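Local coordinates for protein light Chain (Clostridium botulinum, PDB 6BVD) that acts as the zinc-dependent protease domain of a mosaic botulinum neurotoxin and probably cleaves a neuronal SNARE protein, as light chains of this family do, at residues A[112-118]-A[233-238]; A[166-172]-A[191-197]; A[242-248]-A[260-265]; A[254-258]-A[366-371]. All coordinates share one frame; numbering follows the deposited sequence.

Overall arrangement
Contacts 1 and 2 are the deeper pair. Contact 1 is a buried, mostly apolar junction of helix 104-115 with the end of helix 222-237, and contact 2 pairs the edge strand of the large mixed sheet with its neighbour; they touch each other, for instance through Val233 and Val195. Contacts 3 and 4 lie farther out on the same side of the chain's centre and meet where Ile262 packs on Tyr368. Contact 3 is a surface pairing rich in hydroxyl bonds, whereas contact 4 joins two loops round a tyrosine ring. Contacts 1 and 3 adjoin in sequence and share one acetate ion. The zinc site lies among these elements.

Contact 1. Residues A[112-118]-A[233-238]; sequences EIKNAIP and VLHGLY. With ACT (acetate ion), chain F.
Leu237 meets Ala116 where the end of helix 222-237, which carries the zinc-binding histidines of the HExxH motif of clan MA metalloproteases, lies against the end of helix 104-115 and the turn after it. Most of the contact is apolar. Ala116 CB, a methyl small enough for a close approach of main chain to helix, sits 4.0 Å from Leu237 CB and 3.7 Å from Tyr238 CE2. Ile113 reaches farther: with CG1 anti to its carbonyl carbon (chi1 -67°), its CD1 arrives 3.7 Å from Val233 CG1, the two branched side chains crossing at about a right angle. Leu234 CD1 lies 3.6 Å from Glu112 CB, so the aliphatic base of the glutamate joins the greasy seam, and Pro118 borders Leu237 at the other end.

Ala116 is the first residue to leave the helix and the centre of an inverse gamma turn, and its carbonyl O comes 3.4 Å from Leu237 CB.

One hydrogen bond joins the two segments. Tyr238 OH donates to the syn lone pair of Glu112 OE1 at 2.7 Å; that oxygen lies at the ring edge, in its plane, while the carboxylate is turned 36° from the ring. Glu112 OE2 forms a salt bridge with Lys347, which would tend to keep the acid ionised. His235 takes no part in the seam; its imidazole stacks with Tyr349 and sends a nearly straight bond (175°) from ND1 to acetate OXT at 2.6 Å.

Contact 2. Residues A[166-172]-A[191-197]; sequences TNKTGGI and SIMTVEF
Glu196 and Lys168 form one of two hydrogen-bonded pairs that join strands 168-171 and 193-196 as an antiparallel ladder, at one outer edge of the large mixed sheet beside the zinc helix. Both main-chain polar groups of each partner are used: Glu196 N donates to Lys168 O at 2.9 Å, and Lys168 N returns a bond to Glu196 O at 3.0 Å. The other pair repeats this, with Gly170 N 2.9 Å from Thr194 O and Thr194 N at the same distance from Gly170 O. Between them, the CA-H groups of Thr169 and Val195 point at Thr194 O and Lys168 O. On the other edge of strand 193-196, Met193 and Val195 bond to the backbone of strand 155-158 and to Asn154 just before it.

Side chains finish the polar account. Thr169 OG1 bonds to Glu229 of the HExxH motif, on the face where Val195 and Met193 also lie, so a short hydroxyl suits this place. Asn167 OD1 takes Ser198 N, its amide plane 26° from the Phe197 ring. On the opposite face Lys168 and Glu196 run side by side, yet Lys168 NZ stays 5.1 Å from Glu196 OE2, so the aliphatic chain of the lysine, not its ammonium, does the touching.

Beyond the ladder a serine replaces main-chain pairing. Ser191 OG accepts from Ile172 N at 3.2 Å, an almost straight bond (174°), and donates to Ile192 O at 2.9 Å. Nearby, one water donates a hydrogen bond to Gly171 O and lies 2.8 Å from Thr194 OG1.

Contact 3. Residues A[242-248]-A[260-265]; sequences ITEYKIT and KPITSA. With ACT (acetate ion), chain F.
Thr263 and Ser264 use their hydroxyls to take successive carbonyls of 242-248, those of Glu244 and Tyr245. The threonine has OG1 anti to its own N (chi1 177°), which brings it to Glu244 O at 2.9 Å, in the carbonyl plane. Thr263 OG1 in turn accepts a weak capping bond from Ala265 N, so a single hydroxyl serves both the neighbouring segment and the helix start. Ser264 grips Tyr245 O twice: its OG comes in the carbonyl plane at 2.9 Å, while its N sits above that plane, 44° out of it. Small hydroxylated residues suit these places, since they reach main-chain oxygens without holding the segments apart.

The larger side chains fill in around them. Ile242 crosses Thr263 obliquely and sets CG1 against Ala265 CB at 3.5 Å, while its N donates to acetate O at 3.0 Å; the acetate probably comes from the crystallisation liquor. On the face shared with Thr263, Lys246 lays CB beside Pro261 CB at 3.8 Å and brings its CG near Thr263 N, before its extended chain carries NZ to a water that it meets weakly and that donates firmly to Pro261 O. Ile247 lies on the other face, where its CD1 comes 3.7 Å from Ser264 OG and its side chain packs on Ile282 and Phe267.

Ile247 and Ile262 exchange N-H...O bonds and Lys246 faces Thr263, forming a short two-stranded antiparallel ribbon. It runs straight into the N-cap of helix 264-270, whose Glu266 completes the protein's zinc ligands alongside the two HExxH histidines, the layout of a gluzincin active site.

Contact 4. Residues A[254-258]-A[366-371]; sequences SYMKV and LGYLAE
Tyr255 lays its ring against Leu366, Gly367 and Ala370 in the tightly packed part of this junction. Leu366 CB lies over one face, 3.8 Å from the centroid of the Tyr255 ring and 15° off the normal, a CH-pi contact; Met256 CG lies over the opposite face, nearer its rim. The flat ring thus has an aliphatic group on each side, while Ala370 adds its small CB at 3.8 Å from Tyr255 CD1. The ring takes this direction because CG stands between its own N and carbonyl carbon (chi1 82°). Gly367, having no side chain, leaves room for the phenol, whose OH is 3.7 Å from Gly367 CA. One water accepts from Leu369 N and sits 3.0 Å from Tyr255 OH, tying the phenol to the turn.

Leu369 fills the next place, its CB 3.7 Å from Met256 CG and its CD1 touching Val258 CG2. The methionine chain, extended beyond CG, also brings SD close to Leu369 CD1, and Leu369 leans on Phe267 of the helix that bears the zinc ligand Glu266.

The backbone motif is a type I beta turn from Gly367 to Ala370 bridged to the loop between strands 246-247 and 262-263. Lys257 N donates to Leu369 O at 2.8 Å, nearly straight at 168°, whereas the neighbouring bond, Glu371 N to Tyr255 O at 3.4 Å, is weak.

At the more exposed border the fit slackens. Lys257 and Glu371 meet through their CB atoms, where long side chains suit the solvent side, but their charged ends stay apart, with Lys257 NZ 5.6 Å from Glu371 OE2.

Contact 1. Residues A[112-118]-A[233-238]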
# COMPACT_ATOMS: atom_id res chain seq x y z
N GLU A 112 20.09 -4.97 -2.27
CA GLU A 112 21.45 -4.55 -2.56
C GLU A 112 21.85 -3.32 -1.79
O GLU A 112 22.95 -3.26 -1.26
CB GLU A 112 21.65 -4.28 -4.07
CG GLU A 112 21.67 -5.54 -4.90
CD GLU A 112 22.96 -6.27 -4.77
OE1 GLU A 112 23.95 -5.66 -4.36
OE2 GLU A 112 23.01 -7.47 -5.05
N ILE A 113 20.99 -2.32 -1.76
CA ILE A 113 21.27 -1.09 -1.02
C ILE A 113 21.51 -1.37 0.48
O ILE A 113 22.26 -0.66 1.17
CB ILE A 113 20.13 -0.08 -1.21
CG1 ILE A 113 20.09 0.40 -2.68
CG2 ILE A 113 20.36 1.12 -0.34
CD1 ILE A 113 21.38 1.10 -3.13
N LYS A 114 20.80 -2.38 1.00
CA LYS A 114 20.93 -2.76 2.41
C LYS A 114 22.22 -3.51 2.66
O LYS A 114 22.92 -3.25 3.64
CB LYS A 114 19.73 -3.61 2.82
CG LYS A 114 19.93 -4.37 4.16
CD LYS A 114 18.70 -5.28 4.42
CE LYS A 114 18.91 -6.20 5.63
NZ LYS A 114 17.71 -7.09 5.85
N ASN A 115 22.56 -4.42 1.76
CA ASN A 115 23.63 -5.40 1.98
C ASN A 115 25.03 -5.03 1.46
O ASN A 115 25.99 -5.66 1.89
CB ASN A 115 23.24 -6.75 1.37
CG ASN A 115 22.06 -7.39 2.10
OD1 ASN A 115 21.91 -7.20 3.31
ND2 ASN A 115 21.24 -8.16 1.37
N ALA A 116 25.14 -4.07 0.54
CA ALA A 116 26.47 -3.75 -0.04
C ALA A 116 27.21 -2.75 0.85
O ALA A 116 27.54 -1.65 0.44
CB ALA A 116 26.38 -3.19 -1.46
N ILE A 117 27.51 -3.16 2.07
CA ILE A 117 28.19 -2.23 2.98
C ILE A 117 29.62 -1.84 2.50
O ILE A 117 30.34 -2.63 1.88
CB ILE A 117 28.27 -2.85 4.36
CG1 ILE A 117 29.21 -4.03 4.34
CG2 ILE A 117 26.84 -3.27 4.88
CD1 ILE A 117 29.66 -4.45 5.74
N PRO A 118 30.06 -0.61 2.77
CA PRO A 118 31.43 -0.24 2.36
C PRO A 118 32.55 -1.09 2.99
O PRO A 118 32.36 -1.59 4.10
CB PRO A 118 31.55 1.21 2.84
CG PRO A 118 30.17 1.69 2.89
CD PRO A 118 29.33 0.53 3.32
N VAL A 233 23.84 5.24 -6.14
CA VAL A 233 24.27 4.85 -4.78
C VAL A 233 24.92 3.48 -4.84
O VAL A 233 26.01 3.25 -4.35
CB VAL A 233 23.05 4.79 -3.83
CG1 VAL A 233 23.38 4.12 -2.42
CG2 VAL A 233 22.43 6.13 -3.70
N LEU A 234 24.24 2.56 -5.53
CA LEU A 234 24.72 1.21 -5.67
C LEU A 234 26.10 1.14 -6.29
O LEU A 234 26.95 0.34 -5.85
CB LEU A 234 23.72 0.37 -6.50
CG LEU A 234 24.03 -1.12 -6.50
CD1 LEU A 234 23.94 -1.68 -5.08
CD2 LEU A 234 23.01 -1.86 -7.40
N HIS A 235 26.35 1.95 -7.33
CA HIS A 235 27.66 1.98 -7.92
C HIS A 235 28.67 2.46 -6.85
O HIS A 235 29.77 1.94 -6.75
CB HIS A 235 27.71 2.90 -9.17
CG HIS A 235 26.76 2.45 -10.27
ND1 HIS A 235 26.22 3.32 -11.19
CD2 HIS A 235 26.33 1.22 -10.61
CE1 HIS A 235 25.45 2.65 -12.03
NE2 HIS A 235 25.49 1.37 -11.71
N GLY A 236 28.28 3.47 -6.08
CA GLY A 236 29.20 4.01 -5.06
C GLY A 236 29.52 2.98 -3.94
O GLY A 236 30.64 2.86 -3.48
N LEU A 237 28.50 2.23 -3.53
CA LEU A 237 28.66 1.21 -2.48
C LEU A 237 29.61 0.12 -2.94
O LEU A 237 30.40 -0.43 -2.16
CB LEU A 237 27.29 0.61 -2.08
CG LEU A 237 26.37 1.55 -1.29
CD1 LEU A 237 25.04 0.90 -0.96
CD2 LEU A 237 27.06 1.99 0.06
N TYR A 238 29.55 -0.20 -4.24
CA TYR A 238 30.46 -1.17 -4.83
C TYR A 238 31.79 -0.54 -5.29
O TYR A 238 32.66 -1.23 -5.83
CB TYR A 238 29.76 -1.90 -6.02
CG TYR A 238 28.95 -3.09 -5.56
CD1 TYR A 238 29.56 -4.31 -5.25
CD2 TYR A 238 27.55 -3.01 -5.44
CE1 TYR A 238 28.78 -5.44 -4.84
CE2 TYR A 238 26.79 -4.11 -5.01
CZ TYR A 238 27.40 -5.32 -4.73
OH TYR A 238 26.60 -6.39 -4.33
C ACT F . 27.86 6.50 -11.25
O ACT F . 28.93 5.86 -11.36
OXT ACT F . 26.77 5.89 -11.20
CH3 ACT F . 27.88 8.00 -11.18

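Contact 2. Residues A[166-172]-A[191-197]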
# COMPACT_ATOMS: atom_id res chain seq x y z
N THR A 166 16.38 19.52 -8.86
CA THR A 166 17.62 18.77 -9.03
C THR A 166 17.78 17.66 -7.98
O THR A 166 17.85 17.95 -6.79
CB THR A 166 18.85 19.71 -8.94
OG1 THR A 166 18.71 20.76 -9.89
CG2 THR A 166 20.15 18.96 -9.21
N ASN A 167 17.86 16.41 -8.42
CA ASN A 167 18.26 15.31 -7.54
C ASN A 167 19.71 14.98 -7.80
O ASN A 167 20.18 15.11 -8.94
CB ASN A 167 17.38 14.09 -7.79
CG ASN A 167 15.92 14.41 -7.68
OD1 ASN A 167 15.45 14.92 -6.66
ND2 ASN A 167 15.19 14.13 -8.75
N LYS A 168 20.49 14.62 -6.78
CA LYS A 168 21.86 14.22 -7.07
C LYS A 168 22.44 13.30 -6.04
O LYS A 168 22.06 13.33 -4.89
CB LYS A 168 22.78 15.44 -7.22
CG LYS A 168 22.90 16.28 -6.00
CD LYS A 168 23.93 17.39 -6.20
CE LYS A 168 23.60 18.20 -7.43
NZ LYS A 168 24.49 19.37 -7.59
N THR A 169 23.40 12.48 -6.47
CA THR A 169 24.02 11.48 -5.61
C THR A 169 25.49 11.84 -5.49
O THR A 169 26.05 12.41 -6.43
CB THR A 169 23.79 10.07 -6.21
OG1 THR A 169 22.38 9.84 -6.32
CG2 THR A 169 24.39 8.96 -5.37
N GLY A 170 26.12 11.52 -4.36
CA GLY A 170 27.53 11.77 -4.14
C GLY A 170 28.15 10.83 -3.11
O GLY A 170 27.41 10.19 -2.38
N GLY A 171 29.48 10.71 -3.08
CA GLY A 171 30.13 9.83 -2.10
C GLY A 171 30.80 10.68 -1.01
O GLY A 171 30.69 11.91 -1.03
N ILE A 172 31.52 10.03 -0.09
CA ILE A 172 32.21 10.76 0.98
C ILE A 172 33.73 10.66 0.85
O ILE A 172 34.27 9.62 0.45
CB ILE A 172 31.76 10.24 2.37
CG1 ILE A 172 30.23 10.34 2.52
CG2 ILE A 172 32.51 11.02 3.49
CD1 ILE A 172 29.66 11.77 2.42
N SER A 191 31.71 3.80 -0.07
CA SER A 191 31.66 4.68 1.11
C SER A 191 30.22 4.94 1.41
O SER A 191 29.35 4.57 0.58
CB SER A 191 32.40 6.02 0.87
OG SER A 191 31.65 6.87 0.01
N ILE A 192 29.94 5.55 2.56
CA ILE A 192 28.64 6.11 2.81
C ILE A 192 28.25 6.98 1.62
O ILE A 192 29.08 7.76 1.13
CB ILE A 192 28.62 6.95 4.09
CG1 ILE A 192 28.75 6.05 5.33
CG2 ILE A 192 27.29 7.62 4.25
CD1 ILE A 192 29.12 6.88 6.61
N MET A 193 27.00 6.87 1.15
CA MET A 193 26.55 7.67 0.02
C MET A 193 25.58 8.72 0.51
O MET A 193 25.04 8.61 1.60
CB MET A 193 25.94 6.78 -1.10
CG MET A 193 26.98 5.77 -1.65
SD MET A 193 28.47 6.55 -2.45
CE MET A 193 27.74 7.31 -3.93
N THR A 194 25.46 9.79 -0.26
CA THR A 194 24.54 10.90 -0.02
C THR A 194 23.61 11.04 -1.22
O THR A 194 24.10 11.05 -2.38
CB THR A 194 25.29 12.25 0.15
OG1 THR A 194 26.40 12.09 1.04
CG2 THR A 194 24.36 13.34 0.67
N VAL A 195 22.31 11.22 -0.97
CA VAL A 195 21.37 11.66 -2.03
C VAL A 195 20.61 12.94 -1.64
O VAL A 195 20.16 13.08 -0.53
CB VAL A 195 20.33 10.56 -2.37
CG1 VAL A 195 19.23 11.12 -3.29
CG2 VAL A 195 21.03 9.38 -3.03
N GLU A 196 20.52 13.91 -2.55
CA GLU A 196 19.60 15.01 -2.39
C GLU A 196 18.40 14.68 -3.27
O GLU A 196 18.57 14.54 -4.49
CB GLU A 196 20.23 16.34 -2.82
CG GLU A 196 21.51 16.66 -2.09
CD GLU A 196 22.28 17.76 -2.78
OE1 GLU A 196 21.66 18.77 -3.19
OE2 GLU A 196 23.49 17.57 -2.97
N PHE A 197 17.24 14.52 -2.66
CA PHE A 197 16.07 14.05 -3.41
C PHE A 197 14.83 14.90 -3.13
O PHE A 197 14.49 15.23 -1.97
CB PHE A 197 15.76 12.59 -3.09
CG PHE A 197 14.77 11.98 -4.04
CD1 PHE A 197 15.16 11.72 -5.35
CD2 PHE A 197 13.47 11.73 -3.66
CE1 PHE A 197 14.25 11.19 -6.26
CE2 PHE A 197 12.55 11.19 -4.57
CZ PHE A 197 12.94 10.94 -5.85
O HOH W 1 28.20 13.71 -0.29

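Contact 3. Residues A[242-248]-A[260-265]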
# COMPACT_ATOMS: atom_id res chain seq x y z
N ILE A 242 31.76 6.64 -11.04
CA ILE A 242 32.62 7.54 -11.84
C ILE A 242 32.03 8.93 -12.08
O ILE A 242 30.81 9.12 -12.08
CB ILE A 242 33.00 6.91 -13.22
CG1 ILE A 242 31.76 6.48 -14.03
CG2 ILE A 242 33.87 5.70 -13.02
CD1 ILE A 242 32.11 6.06 -15.51
N THR A 243 32.93 9.91 -12.27
CA THR A 243 32.56 11.25 -12.67
C THR A 243 33.13 11.63 -14.07
O THR A 243 32.64 12.58 -14.68
CB THR A 243 33.08 12.29 -11.66
OG1 THR A 243 34.50 12.15 -11.59
CG2 THR A 243 32.46 12.08 -10.26
N GLU A 244 34.17 10.94 -14.55
CA GLU A 244 34.81 11.34 -15.81
C GLU A 244 34.37 10.41 -16.93
O GLU A 244 33.22 10.01 -16.94
CB GLU A 244 36.32 11.37 -15.66
CG GLU A 244 36.76 12.19 -14.43
CD GLU A 244 36.16 13.61 -14.44
OE1 GLU A 244 36.26 14.27 -15.49
OE2 GLU A 244 35.59 14.06 -13.42
N TYR A 245 35.25 10.06 -17.87
CA TYR A 245 34.78 9.22 -19.02
C TYR A 245 33.59 9.91 -19.71
O TYR A 245 32.58 9.28 -20.03
CB TYR A 245 34.39 7.79 -18.53
CG TYR A 245 35.51 7.12 -17.78
CD1 TYR A 245 36.48 6.42 -18.45
CD2 TYR A 245 35.61 7.23 -16.38
CE1 TYR A 245 37.53 5.83 -17.77
CE2 TYR A 245 36.65 6.64 -15.71
CZ TYR A 245 37.60 5.94 -16.40
OH TYR A 245 38.65 5.36 -15.74
N LYS A 246 33.72 11.22 -19.94
CA LYS A 246 32.60 12.01 -20.46
C LYS A 246 32.51 11.91 -21.99
O LYS A 246 33.54 11.88 -22.67
CB LYS A 246 32.74 13.46 -20.03
CG LYS A 246 32.67 13.69 -18.52
CD LYS A 246 32.78 15.18 -18.19
CE LYS A 246 32.62 15.40 -16.67
NZ LYS A 246 32.56 16.83 -16.30
N ILE A 247 31.28 11.82 -22.52
CA ILE A 247 31.12 11.63 -23.96
C ILE A 247 29.95 12.43 -24.50
O ILE A 247 29.08 12.89 -23.73
CB ILE A 247 30.89 10.10 -24.34
CG1 ILE A 247 29.68 9.54 -23.59
CG2 ILE A 247 32.14 9.28 -23.99
CD1 ILE A 247 29.42 8.04 -23.87
N THR A 248 29.93 12.58 -25.82
CA THR A 248 28.78 13.08 -26.55
C THR A 248 28.30 11.95 -27.50
O THR A 248 29.01 10.99 -27.75
CB THR A 248 29.13 14.36 -27.37
OG1 THR A 248 30.31 14.10 -28.11
CG2 THR A 248 29.37 15.56 -26.44
N LYS A 260 26.72 19.54 -23.36
CA LYS A 260 28.12 19.27 -23.02
C LYS A 260 28.39 17.76 -22.99
O LYS A 260 27.45 16.96 -23.05
CB LYS A 260 28.44 19.91 -21.67
CG LYS A 260 27.58 19.29 -20.56
CD LYS A 260 27.70 19.99 -19.22
CE LYS A 260 26.60 19.51 -18.28
NZ LYS A 260 26.94 19.71 -16.84
N PRO A 261 29.68 17.36 -22.94
CA PRO A 261 29.89 15.93 -22.66
C PRO A 261 29.38 15.53 -21.27
O PRO A 261 29.36 16.34 -20.32
CB PRO A 261 31.40 15.75 -22.78
CG PRO A 261 31.97 17.18 -23.00
CD PRO A 261 30.87 18.01 -23.51
N ILE A 262 28.97 14.28 -21.18
CA ILE A 262 28.29 13.70 -20.00
C ILE A 262 29.01 12.42 -19.58
O ILE A 262 29.34 11.60 -20.43
CB ILE A 262 26.79 13.38 -20.35
CG1 ILE A 262 25.98 14.66 -20.63
CG2 ILE A 262 26.10 12.59 -19.22
CD1 ILE A 262 25.96 15.63 -19.47
N THR A 263 29.23 12.20 -18.27
CA THR A 263 29.90 10.96 -17.84
C THR A 263 29.20 9.71 -18.41
O THR A 263 27.97 9.67 -18.47
CB THR A 263 29.96 10.83 -16.27
OG1 THR A 263 30.55 9.56 -15.95
CG2 THR A 263 28.58 10.88 -15.65
N SER A 264 30.00 8.72 -18.83
CA SER A 264 29.49 7.46 -19.36
C SER A 264 28.53 6.76 -18.39
O SER A 264 27.73 5.93 -18.81
CB SER A 264 30.62 6.48 -19.68
OG SER A 264 31.30 6.85 -20.87
N ALA A 265 28.66 7.10 -17.10
CA ALA A 265 27.82 6.47 -16.06
C ALA A 265 26.33 6.79 -16.22
O ALA A 265 25.48 5.99 -15.82
CB ALA A 265 28.30 6.88 -14.62
C ACT F . 27.86 6.50 -11.25
O ACT F . 28.93 5.86 -11.36
OXT ACT F . 26.77 5.89 -11.20
CH3 ACT F . 27.88 8.00 -11.18
O HOH W 2 29.30 16.67 -17.56
O HOH W 3 26.39 13.94 -24.05

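Contact 4. Residues A[254-258]-A[366-371]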
# COMPACT_ATOMS: atom_id res chain seq x y z
N SER A 254 16.67 13.43 -32.90
CA SER A 254 15.71 14.53 -32.76
C SER A 254 15.15 14.63 -31.34
O SER A 254 14.76 15.72 -30.93
CB SER A 254 14.56 14.40 -33.77
OG SER A 254 14.05 13.08 -33.77
N TYR A 255 15.08 13.51 -30.62
CA TYR A 255 14.54 13.52 -29.26
C TYR A 255 15.51 14.09 -28.24
O TYR A 255 15.10 14.40 -27.10
CB TYR A 255 14.13 12.09 -28.83
CG TYR A 255 15.26 11.20 -28.30
CD1 TYR A 255 15.66 11.27 -26.96
CD2 TYR A 255 15.86 10.23 -29.11
CE1 TYR A 255 16.66 10.45 -26.46
CE2 TYR A 255 16.87 9.39 -28.60
CZ TYR A 255 17.26 9.51 -27.27
OH TYR A 255 18.27 8.72 -26.74
N MET A 256 16.78 14.16 -28.61
CA MET A 256 17.87 14.57 -27.70
C MET A 256 18.06 16.08 -27.60
O MET A 256 17.86 16.82 -28.58
CB MET A 256 19.20 13.95 -28.14
CG MET A 256 19.34 12.46 -27.99
SD MET A 256 20.88 11.92 -28.78
CE MET A 256 20.87 10.16 -28.42
N LYS A 257 18.47 16.52 -26.41
CA LYS A 257 18.98 17.87 -26.21
C LYS A 257 20.39 17.80 -25.59
O LYS A 257 20.54 17.50 -24.40
CB LYS A 257 18.03 18.69 -25.33
CG LYS A 257 18.40 20.16 -25.32
CD LYS A 257 17.88 20.91 -24.11
CE LYS A 257 18.37 22.35 -24.16
NZ LYS A 257 17.71 23.19 -23.11
N VAL A 258 21.42 18.01 -26.41
CA VAL A 258 22.81 17.84 -25.97
C VAL A 258 23.50 19.19 -25.78
O VAL A 258 23.41 20.05 -26.64
CB VAL A 258 23.64 17.01 -26.98
CG1 VAL A 258 24.93 16.55 -26.33
CG2 VAL A 258 22.86 15.80 -27.45
N LEU A 366 12.87 8.54 -23.71
CA LEU A 366 13.52 7.75 -24.75
C LEU A 366 14.97 7.42 -24.48
O LEU A 366 15.50 6.45 -25.02
CB LEU A 366 13.39 8.48 -26.10
CG LEU A 366 12.01 8.28 -26.73
CD1 LEU A 366 11.85 9.07 -28.02
CD2 LEU A 366 11.77 6.80 -27.00
N GLY A 367 15.64 8.24 -23.66
CA GLY A 367 17.03 8.04 -23.32
C GLY A 367 17.48 9.14 -22.37
O GLY A 367 16.74 10.11 -22.17
N TYR A 368 18.68 9.02 -21.81
CA TYR A 368 19.17 10.02 -20.87
C TYR A 368 19.20 11.45 -21.43
O TYR A 368 18.93 12.41 -20.71
CB TYR A 368 20.58 9.66 -20.38
CG TYR A 368 21.04 10.64 -19.34
CD1 TYR A 368 20.62 10.51 -18.01
CD2 TYR A 368 21.87 11.71 -19.67
CE1 TYR A 368 21.01 11.42 -17.04
CE2 TYR A 368 22.26 12.63 -18.71
CZ TYR A 368 21.82 12.47 -17.39
OH TYR A 368 22.22 13.37 -16.43
N LEU A 369 19.51 11.59 -22.72
CA LEU A 369 19.65 12.89 -23.33
C LEU A 369 18.34 13.49 -23.80
O LEU A 369 18.34 14.53 -24.49
CB LEU A 369 20.61 12.81 -24.53
CG LEU A 369 22.07 12.54 -24.14
CD1 LEU A 369 22.95 12.26 -25.37
CD2 LEU A 369 22.65 13.69 -23.28
N ALA A 370 17.22 12.85 -23.44
CA ALA A 370 15.91 13.36 -23.84
C ALA A 370 15.64 14.73 -23.22
O ALA A 370 16.11 15.03 -22.11
CB ALA A 370 14.79 12.37 -23.45
N GLU A 371 14.84 15.54 -23.92
CA GLU A 371 14.53 16.88 -23.43
C GLU A 371 13.64 16.77 -22.20
O GLU A 371 12.72 15.93 -22.15
CB GLU A 371 13.85 17.71 -24.53
CG GLU A 371 13.72 19.20 -24.20
CD GLU A 371 13.13 20.03 -25.35
OE1 GLU A 371 12.94 19.48 -26.46
OE2 GLU A 371 12.88 21.25 -25.15
O HOH W 4 20.16 9.43 -24.47